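Local coordinates for ABC transporter, substrate binding protein (Agrobacterium tumefaciens, PDB 3C9H) that probably binds a still unidentified solute in the periplasm and delivers it to an ABC transporter, and can hold a magnesium ion, at residues G84-D89 with A270-E275; T175-R180 with V210-T215; E193-I198 with K255-V260. All blocks are in the same frame, centred on the assembly; numbering follows the deposited sequence.

Interaction 1: G84-D89 with A270-E275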
loop_
_atom_site.group_PDB
_atom_site.type_symbol
_atom_site.label_atom_id
_atom_site.label_comp_id
_atom_site.label_asym_id
_atom_site.label_seq_id
_atom_site.Cartn_x
_atom_site.Cartn_y
_atom_site.Cartn_z
ATOM N N GLY A 84 6.223 27.306 -4.637
ATOM C CA GLY A 84 6.650 27.742 -5.958
ATOM C C GLY A 84 7.861 26.978 -6.455
ATOM O O GLY A 84 8.499 27.371 -7.443
ATOM N N LYS A 85 8.189 25.886 -5.770
ATOM C CA LYS A 85 9.329 25.056 -6.140
ATOM C C LYS A 85 8.898 23.913 -7.046
ATOM O O LYS A 85 7.713 23.612 -7.187
ATOM C CB LYS A 85 9.971 24.457 -4.892
ATOM C CG LYS A 85 10.606 25.454 -3.959
ATOM C CD LYS A 85 11.218 24.744 -2.753
ATOM C CE LYS A 85 10.165 24.305 -1.710
ATOM N NZ LYS A 85 10.649 23.247 -0.756
ATOM N N LYS A 86 9.871 23.246 -7.642
ATOM C CA LYS A 86 9.578 22.006 -8.317
ATOM C C LYS A 86 9.459 20.844 -7.308
ATOM O O LYS A 86 9.857 20.936 -6.139
ATOM C CB LYS A 86 10.572 21.768 -9.473
ATOM C CG LYS A 86 10.401 22.831 -10.644
ATOM C CD LYS A 86 9.035 22.703 -11.375
ATOM C CE LYS A 86 8.547 23.954 -12.096
ATOM N NZ LYS A 86 7.028 23.969 -12.173
ATOM N N THR A 87 8.857 19.759 -7.760
ATOM C CA THR A 87 8.623 18.605 -6.907
ATOM C C THR A 87 8.940 17.348 -7.723
ATOM O O THR A 87 9.526 17.435 -8.797
ATOM C CB THR A 87 7.172 18.653 -6.292
ATOM O OG1 THR A 87 7.049 17.732 -5.203
ATOM C CG2 THR A 87 6.066 18.352 -7.319
ATOM N N ALA A 88 8.560 16.186 -7.214
ATOM C CA ALA A 88 8.810 14.909 -7.897
ATOM C C ALA A 88 8.178 14.890 -9.288
ATOM O O ALA A 88 7.193 15.597 -9.566
ATOM C CB ALA A 88 8.249 13.748 -7.061
ATOM N N ASP A 89 8.731 14.046 -10.149
ATOM C CA ASP A 89 8.196 13.837 -11.475
ATOM C C ASP A 89 7.104 12.745 -11.490
ATOM O O ASP A 89 6.293 12.689 -12.430
ATOM C CB ASP A 89 9.339 13.453 -12.402
ATOM C CG ASP A 89 10.456 14.499 -12.411
ATOM O OD1 ASP A 89 10.118 15.688 -12.416
ATOM O OD2 ASP A 89 11.653 14.151 -12.386
ATOM N N ALA A 270 3.807 20.252 -10.501
ATOM C CA ALA A 270 5.085 20.982 -10.351
ATOM C C ALA A 270 6.324 20.126 -10.622
ATOM O O ALA A 270 7.447 20.481 -10.237
ATOM C CB ALA A 270 5.174 21.572 -8.981
ATOM N N ALA A 271 6.129 19.004 -11.292
ATOM C CA ALA A 271 7.229 18.167 -11.750
ATOM C C ALA A 271 8.244 19.011 -12.503
ATOM O O ALA A 271 7.862 19.850 -13.320
ATOM C CB ALA A 271 6.702 17.067 -12.659
ATOM N N ALA A 272 9.531 18.778 -12.226
ATOM C CA ALA A 272 10.582 19.421 -12.988
ATOM C C ALA A 272 10.673 18.777 -14.366
ATOM O O ALA A 272 10.973 19.434 -15.356
ATOM C CB ALA A 272 11.903 19.324 -12.243
ATOM N N ASN A 273 10.408 17.475 -14.424
ATOM C CA ASN A 273 10.474 16.728 -15.664
ATOM C C ASN A 273 9.235 15.858 -15.853
ATOM O O ASN A 273 9.309 14.645 -15.754
ATOM C CB ASN A 273 11.759 15.893 -15.673
ATOM C CG ASN A 273 12.973 16.715 -16.073
ATOM O OD1 ASN A 273 13.199 16.945 -17.270
ATOM N ND2 ASN A 273 13.744 17.170 -15.094
ATOM N N PRO A 274 8.091 16.489 -16.153
ATOM C CA PRO A 274 6.856 15.732 -16.262
ATOM C C PRO A 274 6.913 14.679 -17.360
ATOM O O PRO A 274 6.272 13.637 -17.253
ATOM C CB PRO A 274 5.796 16.808 -16.555
ATOM C CG PRO A 274 6.535 17.989 -17.069
ATOM C CD PRO A 274 7.890 17.933 -16.408
ATOM N N GLU A 275 7.711 14.931 -18.385
ATOM C CA GLU A 275 7.843 14.001 -19.485
ATOM C C GLU A 275 8.473 12.695 -19.012
ATOM O O GLU A 275 8.024 11.626 -19.402
ATOM C CB GLU A 275 8.643 14.602 -20.632
ATOM C CG GLU A 275 8.003 15.842 -21.262
ATOM C CD GLU A 275 8.433 17.148 -20.610
ATOM O OE1 GLU A 275 9.060 17.128 -19.520
ATOM O OE2 GLU A 275 8.130 18.210 -21.191
HETATM O O HOH W 1 13.616 15.701 -12.575
#
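The loop 84-89 and the turn 270-275 run alongside each other with a single backbone bridge, Thr-87 to Ala-271, their CA atoms 5.1 Å apart. At the bridge, Thr-87 N donates to Ala-270 O (2.9 Å), the donor standing above the carbonyl plane instead of along a lone pair. The chain enters from helix 70-82 through Gly-84, whose positive phi goes with two bonds back into the last turn, a Schellman motif. Lys-86, bent at chi2, folds its aliphatic part over the second segment: CB meets the methyl of Ala-272 at 3.9 Å, and CD lies against Ala-270 O. Thr-87 turns its CG2 methyl onto Ala-270 CB (3.7 Å), while its OG1, anti to the backbone N (chi1 -165°), bonds to Glu-80 of the preceding helix. Asp-89 carries the polar half. With CG beside its own backbone N (chi1 -56°), the carboxylate reaches Asn-273, and OD1 accepts the N-H of that residue at 2.7 Å from above the carboxylate plane. The two side chains run alongside in the same direction, the carboxylate turned 86° against the amide. A water joins their ends, donating a hydrogen bond to Asp-89 OD2 (2.5 Å) and accepting one from Asn-273 ND2 (2.9 Å). OD2 also takes the backbone N-H of Val-37, in strand 35-40. Asn-273 is the N-cap residue of helix 274-285 but does not use its side chain to cap it. Ala-88 O is buried with no hydrogen-bond partner in the model, approached by Ala-271 CA at 3.4 Å. A carboxylate held by two backbone N-H groups and a water, next to a helix N terminus, would probably stay ionised, and it joins that helix start to a strand.

Interaction 2: T175-R180 with V210-T215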
loop_
_atom_site.group_PDB
_atom_site.type_symbol
_atom_site.label_atom_id
_atom_site.label_comp_id
_atom_site.label_asym_id
_atom_site.label_seq_id
_atom_site.Cartn_x
_atom_site.Cartn_y
_atom_site.Cartn_z
ATOM N N THR A 175 -0.045 -3.904 14.575
ATOM C CA THR A 175 -0.782 -3.376 13.438
ATOM C C THR A 175 -0.229 -1.994 13.050
ATOM O O THR A 175 0.709 -1.467 13.680
ATOM C CB THR A 175 -2.296 -3.304 13.734
ATOM O OG1 THR A 175 -3.012 -3.098 12.512
ATOM C CG2 THR A 175 -2.627 -2.181 14.738
ATOM N N TYR A 176 -0.767 -1.436 11.965
ATOM C CA TYR A 176 -0.373 -0.104 11.523
ATOM C C TYR A 176 -0.825 0.941 12.537
ATOM O O TYR A 176 -1.936 0.885 13.040
ATOM C CB TYR A 176 -1.020 0.255 10.188
ATOM C CG TYR A 176 -0.258 -0.175 8.965
ATOM C CD1 TYR A 176 -0.784 -1.121 8.087
ATOM C CD2 TYR A 176 0.974 0.381 8.668
ATOM C CE1 TYR A 176 -0.083 -1.487 6.924
ATOM C CE2 TYR A 176 1.657 0.023 7.518
ATOM C CZ TYR A 176 1.123 -0.893 6.656
ATOM O OH TYR A 176 1.823 -1.219 5.524
ATOM N N ASP A 177 0.067 1.869 12.810
ATOM C CA ASP A 177 -0.278 3.120 13.434
ATOM C C ASP A 177 -0.934 3.989 12.372
ATOM O O ASP A 177 -0.260 4.551 11.511
ATOM C CB ASP A 177 0.984 3.786 13.943
ATOM C CG ASP A 177 0.706 5.079 14.685
ATOM O OD1 ASP A 177 -0.419 5.625 14.607
ATOM O OD2 ASP A 177 1.633 5.533 15.368
ATOM N N ILE A 178 -2.244 4.083 12.444
ATOM C CA ILE A 178 -3.003 4.788 11.432
ATOM C C ILE A 178 -2.753 6.293 11.446
ATOM O O ILE A 178 -3.045 6.973 10.465
ATOM C CB ILE A 178 -4.498 4.458 11.449
ATOM C CG1 ILE A 178 -5.245 5.152 12.605
ATOM C CG2 ILE A 178 -4.710 2.954 11.472
ATOM C CD1 ILE A 178 -6.749 5.096 12.466
ATOM N N GLU A 179 -2.190 6.799 12.534
ATOM C CA GLU A 179 -1.805 8.201 12.601
ATOM C C GLU A 179 -0.564 8.481 11.788
ATOM O O GLU A 179 -0.385 9.590 11.302
ATOM C CB GLU A 179 -1.554 8.645 14.053
ATOM C CG GLU A 179 -2.825 8.875 14.834
ATOM C CD GLU A 179 -2.572 9.604 16.149
ATOM O OE1 GLU A 179 -1.512 9.366 16.768
ATOM O OE2 GLU A 179 -3.440 10.408 16.570
ATOM N N ARG A 180 0.293 7.489 11.635
ATOM C CA ARG A 180 1.562 7.679 10.973
ATOM C C ARG A 180 1.680 6.877 9.681
ATOM O O ARG A 180 2.527 7.173 8.853
ATOM C CB ARG A 180 2.675 7.270 11.906
ATOM C CG ARG A 180 2.709 8.052 13.193
ATOM C CD ARG A 180 4.118 8.122 13.735
ATOM N NE ARG A 180 4.857 8.988 12.810
ATOM C CZ ARG A 180 5.769 8.602 11.909
ATOM N NH1 ARG A 180 6.171 7.326 11.801
ATOM N NH2 ARG A 180 6.293 9.518 11.121
ATOM N N VAL A 210 -1.553 -4.101 21.967
ATOM C CA VAL A 210 -1.065 -4.018 20.576
ATOM C C VAL A 210 -0.014 -2.927 20.410
ATOM O O VAL A 210 -0.161 -1.836 20.949
ATOM C CB VAL A 210 -2.227 -3.794 19.559
ATOM C CG1 VAL A 210 -2.931 -2.430 19.795
ATOM C CG2 VAL A 210 -1.733 -3.911 18.131
ATOM N N LYS A 211 1.054 -3.252 19.682
ATOM C CA LYS A 211 2.089 -2.308 19.310
ATOM C C LYS A 211 1.839 -1.838 17.891
ATOM O O LYS A 211 1.512 -2.641 17.018
ATOM C CB LYS A 211 3.448 -2.971 19.388
ATOM C CG LYS A 211 3.711 -3.582 20.791
ATOM C CD LYS A 211 5.171 -3.544 21.135
ATOM C CE LYS A 211 5.382 -3.878 22.619
ATOM N NZ LYS A 211 4.308 -3.240 23.457
ATOM N N VAL A 212 2.006 -0.545 17.655
ATOM C CA VAL A 212 1.660 0.037 16.347
ATOM C C VAL A 212 2.889 0.619 15.658
ATOM O O VAL A 212 3.759 1.248 16.295
ATOM C CB VAL A 212 0.520 1.062 16.463
ATOM C CG1 VAL A 212 -0.768 0.408 16.994
ATOM C CG2 VAL A 212 0.920 2.204 17.323
ATOM N N TYR A 213 2.985 0.397 14.351
ATOM C CA TYR A 213 4.147 0.796 13.581
ATOM C C TYR A 213 3.691 1.505 12.297
ATOM O O TYR A 213 2.559 1.305 11.827
ATOM C CB TYR A 213 5.001 -0.433 13.191
ATOM C CG TYR A 213 5.637 -1.106 14.381
ATOM C CD1 TYR A 213 6.950 -0.785 14.761
ATOM C CD2 TYR A 213 4.925 -1.993 15.165
ATOM C CE1 TYR A 213 7.537 -1.368 15.868
ATOM C CE2 TYR A 213 5.507 -2.572 16.307
ATOM C CZ TYR A 213 6.803 -2.245 16.645
ATOM O OH TYR A 213 7.406 -2.805 17.749
ATOM N N SER A 214 4.607 2.262 11.718
ATOM C CA SER A 214 4.347 3.001 10.502
ATOM C C SER A 214 4.543 2.150 9.241
ATOM O O SER A 214 4.114 2.550 8.175
ATOM C CB SER A 214 5.228 4.252 10.459
ATOM O OG SER A 214 6.616 3.923 10.270
ATOM N N THR A 215 5.192 0.975 9.350
ATOM C CA THR A 215 5.490 0.180 8.170
ATOM C C THR A 215 5.158 -1.312 8.351
ATOM O O THR A 215 5.250 -1.853 9.445
ATOM C CB THR A 215 6.959 0.371 7.779
ATOM O OG1 THR A 215 7.802 -0.241 8.769
ATOM C CG2 THR A 215 7.303 1.919 7.620
HETATM O O HOH W 2 4.021 4.353 15.599
#
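Asp-177 has CG anti to its backbone N (chi1 -177°), which swings the carboxylate beside Val-212, whereas Tyr-176 has CG beside its own N (chi1 -88°) and sends its ring the other way, along Ser-214 and Thr-215. Thr-175 places CG2 between its backbone N and carbonyl carbon, so that the methyl meets Val-212 CG1 and Val-210 CG2, both at 3.9 Å; the side chain runs alongside Val-212 and slants across Val-210. Its OG1 is engaged by Tyr-232 O of the neighbouring strand 230-235. Two backbone bonds join the parallel strands and a third follows just past the strand end. Thr-175 N gives to Lys-211 O at 3.2 Å, and Tyr-213 N gives to Thr-175 O at 3.0 Å, each almost in line with the C=O. The third, Asp-177 N to Tyr-213 O, is the shortest at 2.7 Å, although its donor stands 43° out of the carbonyl plane. Segment 175-180 then leaves the strand in a type I turn from Asp-177 to Arg-180. Asp-177 OD1 takes the N-H of Glu-179 in an Asx turn, while OD2 receives a water that also donates to Val-212 O; Asp-177 CB touches Val-212 CG2 at 3.7 Å. Arg-180 brings NH1 to Ser-214 CB (3.5 Å). Ser-214 O sits at the edge of the Tyr-176 ring, 3.6 Å from CE2, and the ring's OH bonds to Ser-216 and to a citrate, probably from the crystallisation liquor. Thr-215 caps helix 216-224 through OG1, and its side chain comes within about 5 Å of the bound magnesium, nearest atoms. Strand ends opening into a turn and a helix start beside bound magnesium and citrate are consistent with the cleft of periplasmic binding proteins.

Interaction 3: E193-I198 with K255-V260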
loop_
_atom_site.group_PDB
_atom_site.type_symbol
_atom_site.label_atom_id
_atom_site.label_comp_id
_atom_site.label_asym_id
_atom_site.label_seq_id
_atom_site.Cartn_x
_atom_site.Cartn_y
_atom_site.Cartn_z
ATOM N N GLU A 193 -16.207 0.653 7.068
ATOM C CA GLU A 193 -17.299 0.548 6.069
ATOM C C GLU A 193 -17.828 -0.888 5.842
ATOM O O GLU A 193 -18.986 -1.059 5.466
ATOM C CB GLU A 193 -16.884 1.191 4.723
ATOM C CG GLU A 193 -17.177 2.697 4.660
ATOM C CD GLU A 193 -16.329 3.484 3.628
ATOM O OE1 GLU A 193 -15.795 2.864 2.673
ATOM O OE2 GLU A 193 -16.208 4.741 3.782
ATOM N N GLN A 194 -16.999 -1.914 6.049
ATOM C CA GLN A 194 -17.477 -3.312 5.962
ATOM C C GLN A 194 -18.096 -3.723 7.264
ATOM O O GLN A 194 -19.250 -4.114 7.336
ATOM C CB GLN A 194 -16.343 -4.319 5.721
ATOM C CG GLN A 194 -15.352 -3.933 4.712
ATOM C CD GLN A 194 -16.000 -3.491 3.456
ATOM O OE1 GLN A 194 -16.910 -4.155 2.949
ATOM N NE2 GLN A 194 -15.552 -2.354 2.933
ATOM N N PHE A 195 -17.272 -3.604 8.294
ATOM C CA PHE A 195 -17.417 -4.288 9.557
ATOM C C PHE A 195 -17.930 -3.250 10.534
ATOM O O PHE A 195 -17.183 -2.357 10.956
ATOM C CB PHE A 195 -16.029 -4.801 9.986
ATOM C CG PHE A 195 -16.031 -6.138 10.665
ATOM C CD1 PHE A 195 -15.471 -6.281 11.933
ATOM C CD2 PHE A 195 -16.542 -7.269 10.024
ATOM C CE1 PHE A 195 -15.441 -7.510 12.562
ATOM C CE2 PHE A 195 -16.506 -8.518 10.641
ATOM C CZ PHE A 195 -15.961 -8.634 11.920
ATOM N N GLY A 196 -19.217 -3.354 10.873
ATOM C CA GLY A 196 -19.839 -2.414 11.799
ATOM C C GLY A 196 -19.112 -2.444 13.126
ATOM O O GLY A 196 -18.722 -1.391 13.659
ATOM N N ASP A 197 -18.895 -3.662 13.632
ATOM C CA ASP A 197 -18.212 -3.878 14.909
ATOM C C ASP A 197 -16.683 -4.049 14.770
ATOM O O ASP A 197 -16.074 -4.902 15.439
ATOM C CB ASP A 197 -18.827 -5.091 15.621
ATOM C CG ASP A 197 -18.536 -5.108 17.109
ATOM O OD1 ASP A 197 -18.357 -4.016 17.689
ATOM O OD2 ASP A 197 -18.479 -6.209 17.704
ATOM N N ILE A 198 -16.054 -3.229 13.924
ATOM C CA ILE A 198 -14.593 -3.183 13.887
ATOM C C ILE A 198 -14.039 -2.704 15.220
ATOM O O ILE A 198 -12.912 -3.038 15.593
ATOM C CB ILE A 198 -14.040 -2.261 12.735
ATOM C CG1 ILE A 198 -12.517 -2.407 12.600
ATOM C CG2 ILE A 198 -14.382 -0.805 12.975
ATOM C CD1 ILE A 198 -12.032 -3.831 12.397
ATOM N N LYS A 255 -11.054 -14.501 5.903
ATOM C CA LYS A 255 -12.156 -15.166 5.217
ATOM C C LYS A 255 -13.487 -14.453 5.352
ATOM O O LYS A 255 -14.350 -14.633 4.497
ATOM C CB LYS A 255 -12.291 -16.606 5.710
ATOM C CG LYS A 255 -11.115 -17.492 5.342
ATOM C CD LYS A 255 -11.271 -18.809 6.042
ATOM C CE LYS A 255 -10.145 -19.791 5.751
ATOM N NZ LYS A 255 -10.360 -21.016 6.602
ATOM N N ASP A 256 -13.665 -13.676 6.425
ATOM C CA ASP A 256 -14.844 -12.799 6.571
ATOM C C ASP A 256 -14.858 -11.677 5.497
ATOM O O ASP A 256 -15.835 -11.502 4.780
ATOM C CB ASP A 256 -14.983 -12.245 8.003
ATOM C CG ASP A 256 -13.682 -11.645 8.570
ATOM O OD1 ASP A 256 -12.595 -11.792 7.974
ATOM O OD2 ASP A 256 -13.749 -11.041 9.659
ATOM N N TYR A 257 -13.767 -10.939 5.361
ATOM C CA TYR A 257 -13.597 -10.068 4.203
ATOM C C TYR A 257 -12.128 -9.666 4.113
ATOM O O TYR A 257 -11.407 -9.681 5.118
ATOM C CB TYR A 257 -14.483 -8.815 4.290
ATOM C CG TYR A 257 -14.115 -7.890 5.421
ATOM C CD1 TYR A 257 -13.154 -6.901 5.264
ATOM C CD2 TYR A 257 -14.738 -8.003 6.659
ATOM C CE1 TYR A 257 -12.810 -6.060 6.329
ATOM C CE2 TYR A 257 -14.416 -7.176 7.692
ATOM C CZ TYR A 257 -13.466 -6.202 7.537
ATOM O OH TYR A 257 -13.181 -5.388 8.623
ATOM N N THR A 258 -11.697 -9.301 2.913
ATOM C CA THR A 258 -10.316 -8.879 2.712
ATOM C C THR A 258 -10.328 -7.535 1.987
ATOM O O THR A 258 -10.783 -7.445 0.848
ATOM C CB THR A 258 -9.447 -9.916 1.908
ATOM O OG1 THR A 258 -9.299 -11.142 2.642
ATOM C CG2 THR A 258 -8.038 -9.369 1.665
ATOM N N VAL A 259 -9.861 -6.493 2.664
ATOM C CA VAL A 259 -9.714 -5.196 2.038
ATOM C C VAL A 259 -8.559 -5.235 1.032
ATOM O O VAL A 259 -7.512 -5.848 1.292
ATOM C CB VAL A 259 -9.504 -4.085 3.068
ATOM C CG1 VAL A 259 -9.186 -2.760 2.326
ATOM C CG2 VAL A 259 -10.770 -3.938 3.967
ATOM N N VAL A 260 -8.768 -4.599 -0.127
ATOM C CA VAL A 260 -7.757 -4.552 -1.186
ATOM C C VAL A 260 -7.476 -3.095 -1.565
ATOM O O VAL A 260 -8.404 -2.277 -1.809
ATOM C CB VAL A 260 -8.167 -5.350 -2.426
ATOM C CG1 VAL A 260 -7.083 -5.268 -3.532
ATOM C CG2 VAL A 260 -8.421 -6.776 -2.048
#
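The ring of Tyr-257 has Gln-194 over one face, CB lying 3.8 Å from the centroid and only 7° off the ring normal, while Phe-195 CE2 and Val-259 CG2 stand at its edge, in the plane. Within the periplasmic binding protein fold this CH-pi contact joins the end of helix 183-194 to the chain entering strand 258-268. Gln-194 is bent at chi2, so that CG continues across the same face to 3.7 Å from Tyr-257 CE1; its amide is turned back, and NE2 makes a weak bond to Arg-190 O. Phe-195, the first residue to leave the helix, packs its ring obliquely against that of Tyr-257, the planes 51° apart and the centroids 5.3 Å from each other. Phe-195 CB comes to 3.2 Å from Tyr-257 OH, at the tip of the phenol. On the second segment, Tyr-257 CG lies between the backbone N and the carbonyl carbon (chi1 66°), which directs the ring at the helix end. Asp-256 approaches the far part of Phe-195, OD2 lying 3.9 Å from CE2 and the two side chains crossing at about a right angle. The carboxylate has other ties: OD1 forms a salt bridge with Arg-155 and accepts a weak bond from Tyr-257 N. Arg-155 also donates to Tyr-257 O and makes a cation-pi contact with the tyrosine ring, so one cation would help fix both residues. The phenol end is held from the helix side, where OH is hydrogen-bonded to Asp-191; Ile-198 adds its terminal methyl, CD1 lying 4.2 Å from that same OH. Phe-195 opens a type I turn, closed by Ile-198 N bonding to Phe-195 O at 3.3 Å.

From the N terminus, the chain passes helix 70-82 and reaches 84-89, whose partner 270-275 follows 181 residues on from the end of 84-89; interaction 1 therefore closes the longest loop, and the other two contacts are nested inside it. Interaction 2 opens at 175-180 and closes at 210-215, after two helices. Before it closes, 193-198 has already opened interaction 3, which ends at 255-260, so these two cross. Their nearest atoms are about 9 Å apart; interaction 2 pairs strands 173-176 and 211-213, while interaction 3 ties the end of helix 183-194 to the start of strand 258-268. That strand then leads on to 270-275, to interaction 1, whose centre lies about 38 Å from that of interaction 3, across the chain's centre.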